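Local atomic coordinates of GntR-family protein transcriptional regulator (Mycobacterium smegmatis, PDB entry 3F8M), a protein that represses transcription of the phnDCE operon, which serves phosphate uptake, when phosphate is available to the cell, acting as a DNA-binding regulator of the GntR family. Residues Asp24-Leu27 with Asp28-Ile32; Thr160-His163 with Glu164-Leu167. All coordinates share one frame; numbering follows the deposited sequence. Where two conformers were deposited one is given.

Contact 1. Residues Asp24-Leu27 with Asp28-Ile32; sequences DRML and DGMRI
The amide of D28 donates to the carbonyl O of D24, N to O 3.0 Å, the i to i+4 bond of a regular alpha-helix. One residue on, the pattern shortens to i to i+3: G29 N reaches M26 O at 2.9 Å. A weak bond of the same span follows, from M30 N to L27 O at 3.3 Å. The change from i+4 to i+3 bonds, the last of them weak, accompanies the end of helix 15-29.

Packing follows from this change of path. The side chain of M30 sets off toward the helix, and its CG stands beside the backbone N (chi1 -61°), which lays the thioether against the carbonyl of M26: CG is 3.3 Å from M26 O, and SD is 3.6 Å from that same M26 O. The sulfur also meets the M26 side chain at its root, SD of M30 to CB of M26 4.1 Å. M26 O is therefore approached by the G29 amide and by the apolar M30 chain. On D28 the CB, 3.6 Å from R25 O, does the touching, while its carboxylate heads outward.

Along the helix's own surface R25 forms a salt bridge with E22, one turn earlier. Other partners bind this end of the helix into the winged helix-turn-helix. D24 OD1 forms a salt bridge with R65. M26 rests on F36 and P37 in a loop, L27 packs on L60 of helix 50-62, and both L27 and M30 touch V75 on strand 72-75 of the two-stranded wing.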
loop_
_atom_site.group_PDB
_atom_site.type_symbol
_atom_site.label_atom_id
_atom_site.label_comp_id
_atom_site.label_asym_id
_atom_site.label_seq_id
_atom_site.Cartn_x
_atom_site.Cartn_y
_atom_site.Cartn_z
ATOM N N ASP A 24 -6.788 24.949 -14.462
ATOM C CA ASP A 24 -7.710 24.664 -13.353
ATOM C C ASP A 24 -9.146 25.106 -13.691
ATOM O O ASP A 24 -10.091 24.344 -13.505
ATOM C CB ASP A 24 -7.248 25.328 -12.055
ATOM C CG ASP A 24 -6.176 24.526 -11.326
ATOM O OD1 ASP A 24 -5.915 23.362 -11.711
ATOM O OD2 ASP A 24 -5.596 25.070 -10.350
ATOM N N ARG A 25 -9.283 26.324 -14.203
ATOM C CA ARG A 25 -10.570 26.835 -14.662
ATOM C C ARG A 25 -11.144 25.984 -15.800
ATOM O O ARG A 25 -12.348 25.706 -15.819
ATOM C CB ARG A 25 -10.446 28.298 -15.097
ATOM C CG ARG A 25 -11.785 28.962 -15.475
ATOM C CD ARG A 25 -11.601 30.420 -15.891
ATOM N NE ARG A 25 -10.919 31.220 -14.864
ATOM C CZ ARG A 25 -9.598 31.408 -14.785
ATOM N NH1 ARG A 25 -8.784 30.853 -15.677
ATOM N NH2 ARG A 25 -9.085 32.153 -13.809
ATOM N N MET A 26 -10.304 25.580 -16.752
ATOM C CA MET A 26 -10.791 24.664 -17.796
ATOM C C MET A 26 -11.333 23.403 -17.140
ATOM O O MET A 26 -12.489 23.014 -17.393
ATOM C CB MET A 26 -9.706 24.320 -18.814
ATOM C CG MET A 26 -9.462 25.417 -19.839
ATOM S SD MET A 26 -7.951 25.030 -20.711
ATOM C CE MET A 26 -8.443 23.655 -21.742
ATOM N N LEU A 27 -10.516 22.804 -16.264
ATOM C CA LEU A 27 -10.870 21.561 -15.580
ATOM C C LEU A 27 -12.205 21.634 -14.849
ATOM O O LEU A 27 -12.953 20.655 -14.861
ATOM C CB LEU A 27 -9.766 21.114 -14.624
ATOM C CG LEU A 27 -8.740 20.150 -15.211
ATOM C CD1 LEU A 27 -7.645 19.870 -14.195
ATOM C CD2 LEU A 27 -9.385 18.838 -15.702
ATOM N N ASP A 28 -12.517 22.782 -14.236
ATOM C CA ASP A 28 -13.822 22.959 -13.557
ATOM C C ASP A 28 -15.031 22.749 -14.477
ATOM O O ASP A 28 -16.086 22.272 -14.041
ATOM C CB ASP A 28 -13.935 24.347 -12.905
ATOM C CG ASP A 28 -15.231 24.508 -12.102
ATOM O OD1 ASP A 28 -15.414 23.752 -11.120
ATOM O OD2 ASP A 28 -16.076 25.368 -12.459
ATOM N N GLY A 29 -14.873 23.137 -15.741
ATOM C CA GLY A 29 -15.954 23.093 -16.714
ATOM C C GLY A 29 -16.043 21.840 -17.558
ATOM O O GLY A 29 -16.996 21.676 -18.324
ATOM N N MET A 30 -15.065 20.957 -17.443
ATOM C CA MET A 30 -15.027 19.778 -18.296
ATOM C C MET A 30 -15.559 18.553 -17.560
ATOM O O MET A 30 -15.657 18.556 -16.332
ATOM C CB MET A 30 -13.601 19.524 -18.802
ATOM C CG MET A 30 -13.024 20.667 -19.652
ATOM S SD MET A 30 -11.219 20.663 -19.861
ATOM C CE MET A 30 -10.985 19.459 -21.199
ATOM N N ARG A 31 -15.882 17.520 -18.329
ATOM C CA ARG A 31 -16.308 16.223 -17.804
ATOM C C ARG A 31 -15.171 15.238 -17.846
ATOM O O ARG A 31 -14.230 15.400 -18.627
ATOM C CB ARG A 31 -17.432 15.646 -18.662
ATOM C CG ARG A 31 -18.696 16.468 -18.625
ATOM C CD ARG A 31 -19.695 15.929 -19.638
ATOM N NE ARG A 31 -20.798 16.859 -19.829
ATOM C CZ ARG A 31 -21.771 16.712 -20.723
ATOM N NH1 ARG A 31 -21.788 15.673 -21.550
ATOM N NH2 ARG A 31 -22.736 17.613 -20.789
ATOM N N ILE A 32 -15.275 14.178 -17.043
ATOM C CA ILE A 32 -14.316 13.104 -17.103
ATOM C C ILE A 32 -14.266 12.534 -18.545
ATOM O O ILE A 32 -15.304 12.319 -19.163
ATOM C CB ILE A 32 -14.700 12.025 -16.052
ATOM C CG1 ILE A 32 -14.509 12.617 -14.638
ATOM C CG2 ILE A 32 -13.954 10.740 -16.305
ATOM C CD1 ILE A 32 -15.158 11.777 -13.471
#

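Contact 2. Residues Thr160-His163 with Glu164-Leu167; sequences TFDH and EASL
D162 to A165 forms a type I beta turn within the loop between helices 157-160 and 167-173 of the UTRA domain. Two hydrogen bonds draw it closed, both accepted by D162. Its carbonyl O takes the A165 amide, N to O 2.8 Å, and its carboxylate adds an Asx turn, OD1 to E164 N 3.0 Å. With CG anti to the backbone N, chi1 168° brings the carboxylate beside the turn, where the E164 N-H meets OD1 from above the carboxylate plane, 51° out of it. A165 CB packs over that same face of the carboxylate. Farther along, S166 OG caps the next helix at A169 N.

Apolar contact gathers round the buried F161 ring. L167 reaches it with one methyl: CD1 lies over one face, 4.1 Å from the ring centroid and 15° off the normal, a CH-pi contact, while its CB approaches CZ of F161 at 3.9 Å. The two side chains cross at about a right angle. A165 adds its CB, 4.4 Å from F161 CE1.

Carbonyls complete the setting. R133, on strand 127-137, bonds to the O atoms of H163 and A165. F161 CZ lies 3.4 Å from A165 O, and at the ring edge, near its plane, S166 O stands 3.5 Å from CE1 of F161.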
loop_
_atom_site.group_PDB
_atom_site.type_symbol
_atom_site.label_atom_id
_atom_site.label_comp_id
_atom_site.label_asym_id
_atom_site.label_seq_id
_atom_site.Cartn_x
_atom_site.Cartn_y
_atom_site.Cartn_z
ATOM N N THR A 160 -25.832 6.403 19.629
ATOM C CA THR A 160 -25.101 7.643 19.604
ATOM C C THR A 160 -24.422 7.924 18.251
ATOM O O THR A 160 -24.082 9.087 17.963
ATOM C CB THR A 160 -24.029 7.701 20.682
ATOM O OG1 THR A 160 -22.892 6.901 20.295
ATOM C CG2 THR A 160 -24.588 7.260 22.057
ATOM N N PHE A 161 -24.228 6.871 17.440
ATOM C CA PHE A 161 -23.403 6.992 16.210
ATOM C C PHE A 161 -24.130 7.391 14.920
ATOM O O PHE A 161 -25.010 6.682 14.453
ATOM C CB PHE A 161 -22.615 5.700 15.939
ATOM C CG PHE A 161 -21.601 5.844 14.849
ATOM C CD1 PHE A 161 -20.796 6.994 14.790
ATOM C CD2 PHE A 161 -21.449 4.834 13.873
ATOM C CE1 PHE A 161 -19.844 7.142 13.775
ATOM C CE2 PHE A 161 -20.483 4.980 12.849
ATOM C CZ PHE A 161 -19.696 6.149 12.809
ATOM N N ASP A 162 -23.676 8.467 14.292
ATOM C CA ASP A 162 -24.167 8.781 12.926
ATOM C C ASP A 162 -23.357 7.892 11.960
ATOM O O ASP A 162 -22.156 8.105 11.743
ATOM C CB ASP A 162 -23.991 10.261 12.633
ATOM C CG ASP A 162 -24.201 10.616 11.151
ATOM O OD1 ASP A 162 -24.610 9.755 10.360
ATOM O OD2 ASP A 162 -23.960 11.791 10.802
ATOM N N HIS A 163 -24.012 6.867 11.435
ATOM C CA HIS A 163 -23.334 5.859 10.600
ATOM C C HIS A 163 -22.720 6.396 9.279
ATOM O O HIS A 163 -21.914 5.731 8.653
ATOM C CB HIS A 163 -24.233 4.635 10.389
ATOM C CG HIS A 163 -25.510 4.907 9.643
ATOM N ND1 HIS A 163 -25.535 5.275 8.313
ATOM C CD2 HIS A 163 -26.804 4.791 10.020
ATOM C CE1 HIS A 163 -26.791 5.405 7.913
ATOM N NE2 HIS A 163 -27.580 5.120 8.932
ATOM N N GLU A 164 -23.038 7.627 8.905
ATOM C CA GLU A 164 -22.361 8.266 7.778
ATOM C C GLU A 164 -21.101 9.030 8.165
ATOM O O GLU A 164 -20.341 9.460 7.284
ATOM C CB GLU A 164 -23.330 9.174 7.020
ATOM C CG GLU A 164 -24.596 8.431 6.649
ATOM C CD GLU A 164 -25.349 9.082 5.513
ATOM O OE1 GLU A 164 -25.429 10.325 5.482
ATOM O OE2 GLU A 164 -25.852 8.324 4.658
ATOM N N ALA A 165 -20.850 9.140 9.472
ATOM C CA ALA A 165 -19.786 9.970 9.999
ATOM C C ALA A 165 -18.529 9.176 10.348
ATOM O O ALA A 165 -18.481 7.959 10.183
ATOM C CB ALA A 165 -20.308 10.743 11.237
ATOM N N SER A 166 -17.495 9.861 10.819
ATOM C CA SER A 166 -16.252 9.156 11.171
ATOM C C SER A 166 -16.446 8.356 12.473
ATOM O O SER A 166 -16.784 8.919 13.518
ATOM C CB SER A 166 -15.094 10.156 11.319
ATOM O OG SER A 166 -14.056 9.591 12.086
ATOM N N LEU A 167 -16.215 7.040 12.412
ATOM C CA LEU A 167 -16.236 6.224 13.629
ATOM C C LEU A 167 -15.072 6.631 14.557
ATOM O O LEU A 167 -15.204 6.600 15.809
ATOM C CB LEU A 167 -16.118 4.727 13.273
ATOM C CG LEU A 167 -16.184 3.726 14.421
ATOM C CD1 LEU A 167 -17.505 3.839 15.245
ATOM C CD2 LEU A 167 -15.995 2.314 13.880
#

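Contacts 1 and 2 belong to different domains and do not touch: their centres lie 33 Å apart and their nearest atoms about 21 Å. Contact 1 comes first along the chain, in the N-terminal winged helix-turn-helix, whose predicted DNA-binding motif spans 39-58; contact 2 lies in the UTRA domain, beside strands 100-111 and 127-137 of the six-stranded antiparallel sheet. Both mark places where the chain turns at a helix, but contact 1 is a helix end held by backbone bonds and contact 2 a turn shaped by side chains. Neither touches the other subunit of the dimer.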